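PDB 5NV9: Sodium/sialic acid symporter SiaT, which uses the sodium gradient to import the sialic acid N-acetylneuraminic acid, which Proteus mirabilis can then use as an energy source. Local coordinates for residues 229-234 with 455-460. Residues are numbered along the deposited sequence; the frame is centred on the assembly and turned at random.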
# COMPACT_ATOMS: atom_id res chain seq x y z
N TRP A 229 -19.75 8.71 18.33
CA TRP A 229 -19.89 9.18 16.96
C TRP A 229 -19.22 10.56 16.78
O TRP A 229 -19.26 11.42 17.68
CB TRP A 229 -21.39 9.28 16.55
CG TRP A 229 -21.45 9.50 15.10
CD1 TRP A 229 -21.74 10.67 14.43
CD2 TRP A 229 -21.04 8.56 14.09
NE1 TRP A 229 -21.57 10.49 13.06
CE2 TRP A 229 -21.14 9.20 12.83
CE3 TRP A 229 -20.60 7.23 14.14
CZ2 TRP A 229 -20.85 8.57 11.64
CZ3 TRP A 229 -20.28 6.61 12.95
CH2 TRP A 229 -20.42 7.28 11.71
N SER A 230 -18.67 10.81 15.60
CA SER A 230 -18.21 12.13 15.24
C SER A 230 -18.28 12.28 13.74
O SER A 230 -18.27 11.30 13.01
CB SER A 230 -16.81 12.38 15.79
OG SER A 230 -16.34 13.69 15.55
N TRP A 231 -18.43 13.51 13.27
CA TRP A 231 -18.30 13.85 11.87
C TRP A 231 -16.90 14.39 11.61
O TRP A 231 -16.45 14.41 10.46
CB TRP A 231 -19.41 14.84 11.44
CG TRP A 231 -20.81 14.27 11.49
CD1 TRP A 231 -21.80 14.61 12.38
CD2 TRP A 231 -21.39 13.25 10.64
NE1 TRP A 231 -22.93 13.88 12.14
CE2 TRP A 231 -22.72 13.04 11.08
CE3 TRP A 231 -20.91 12.49 9.56
CZ2 TRP A 231 -23.59 12.11 10.47
CZ3 TRP A 231 -21.78 11.57 8.94
CH2 TRP A 231 -23.10 11.38 9.42
N THR A 232 -16.16 14.79 12.65
CA THR A 232 -14.89 15.46 12.44
C THR A 232 -13.66 14.72 12.98
O THR A 232 -12.56 14.89 12.48
CB THR A 232 -14.94 16.91 13.02
OG1 THR A 232 -15.16 16.83 14.42
CG2 THR A 232 -16.10 17.72 12.38
N ASP A 233 -13.84 13.94 14.03
CA ASP A 233 -12.74 13.32 14.77
C ASP A 233 -12.67 11.86 14.39
O ASP A 233 -13.68 11.26 14.03
CB ASP A 233 -12.99 13.35 16.31
CG ASP A 233 -13.11 14.79 16.89
OD1 ASP A 233 -12.56 15.75 16.31
OD2 ASP A 233 -13.79 14.94 17.94
N SER A 234 -11.48 11.29 14.60
CA SER A 234 -11.13 9.95 14.24
C SER A 234 -11.37 9.02 15.39
O SER A 234 -10.46 8.36 15.87
CB SER A 234 -9.64 9.88 13.80
OG SER A 234 -9.47 10.60 12.57
N ASP A 455 -16.11 20.05 6.87
CA ASP A 455 -15.13 19.66 7.86
C ASP A 455 -15.15 18.17 8.20
O ASP A 455 -14.57 17.75 9.20
CB ASP A 455 -15.36 20.48 9.11
CG ASP A 455 -14.97 21.90 8.90
OD1 ASP A 455 -13.91 22.16 8.25
OD2 ASP A 455 -15.74 22.77 9.36
N LEU A 456 -15.80 17.39 7.35
CA LEU A 456 -15.86 15.97 7.55
C LEU A 456 -14.46 15.40 7.68
O LEU A 456 -13.57 15.79 6.97
CB LEU A 456 -16.52 15.28 6.36
CG LEU A 456 -18.01 15.45 6.29
CD1 LEU A 456 -18.37 14.94 4.91
CD2 LEU A 456 -18.68 14.68 7.42
N ASN A 457 -14.32 14.48 8.61
CA ASN A 457 -13.12 13.72 8.80
C ASN A 457 -12.71 12.99 7.50
O ASN A 457 -13.55 12.55 6.71
CB ASN A 457 -13.36 12.74 10.00
CG ASN A 457 -12.07 11.98 10.37
OD1 ASN A 457 -11.71 10.99 9.71
ND2 ASN A 457 -11.33 12.52 11.32
N PHE A 458 -11.42 12.87 7.24
CA PHE A 458 -10.94 12.20 6.00
C PHE A 458 -11.41 10.76 5.85
O PHE A 458 -11.50 10.25 4.74
CB PHE A 458 -9.40 12.27 5.90
CG PHE A 458 -8.70 11.41 6.91
CD1 PHE A 458 -8.41 11.92 8.18
CD2 PHE A 458 -8.33 10.13 6.60
CE1 PHE A 458 -7.77 11.14 9.13
CE2 PHE A 458 -7.68 9.34 7.55
CZ PHE A 458 -7.41 9.85 8.82
N PHE A 459 -11.69 10.08 6.96
CA PHE A 459 -12.21 8.71 6.89
C PHE A 459 -13.54 8.58 6.15
O PHE A 459 -13.88 7.49 5.68
CB PHE A 459 -12.34 8.05 8.27
CG PHE A 459 -11.04 7.48 8.79
CD1 PHE A 459 -10.38 6.46 8.13
CD2 PHE A 459 -10.46 8.02 9.95
CE1 PHE A 459 -9.19 5.92 8.63
CE2 PHE A 459 -9.29 7.48 10.47
CZ PHE A 459 -8.64 6.44 9.79
N PHE A 460 -14.27 9.68 6.02
CA PHE A 460 -15.53 9.67 5.32
C PHE A 460 -15.42 9.74 3.80
O PHE A 460 -16.39 9.47 3.13
CB PHE A 460 -16.39 10.79 5.83
CG PHE A 460 -16.99 10.50 7.19
CD1 PHE A 460 -17.80 9.42 7.36
CD2 PHE A 460 -16.70 11.30 8.30
CE1 PHE A 460 -18.34 9.11 8.62
CE2 PHE A 460 -17.26 11.02 9.52
CZ PHE A 460 -18.08 9.92 9.69
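Trp229 brings CZ2 of its six-membered ring to the edge of the Phe460 ring, 3.6 Å from Phe460 CZ. The two rings meet obliquely, their planes at 54°. Trp229 also touches Pro237 and Ile241 of helix 236-253. Ser230 points its carbonyl at the same Phe460 edge, in the ring plane. This oxygen is buried and has no hydrogen-bond partner. Ser230 OG turns back into its own loop and accepts from the backbone N of Thr232 and of Asp233, an ST turn and an ST motif. Trp231 lays CE3 over one face of Phe460, 3.8 Å from Phe460 CZ, and the methyl Leu456 CD2 packs against the same CE3. Trp229 NE1 sits over the centre of one Trp231 ring face, so the three aromatic residues form a cluster. Trp231 O takes a bond of 2.8 Å from Asn457 N. Thr232 rests its methyl CG2 on Asp455 O at 3.5 Å. Thr232 O accepts from Asn457 ND2 at 2.9 Å. ND2 comes from above the Thr232 carbonyl plane, while Thr232 O lies in the amide plane of Asn457. Asp233 OD2 forms a salt bridge with Arg228 NH1. Ser234 OG receives the second Asn457 ND2 bond, 3.0 Å long and more bent at 144°. Asn457 reaches the loop with CG anti to its backbone N (chi1 -174°), and its ND2 lies between the two oxygens. The other end of that amide, Asn457 OD1, accepts from Phe459 N at 2.9 Å, so three bonds fix its rotation. The arrangement is an asparagine N-terminal helix cap: Asn457 caps helix 459-475 and ties this transmembrane helix to the periplasmic loop before helix 236-253 of the LeuT fold.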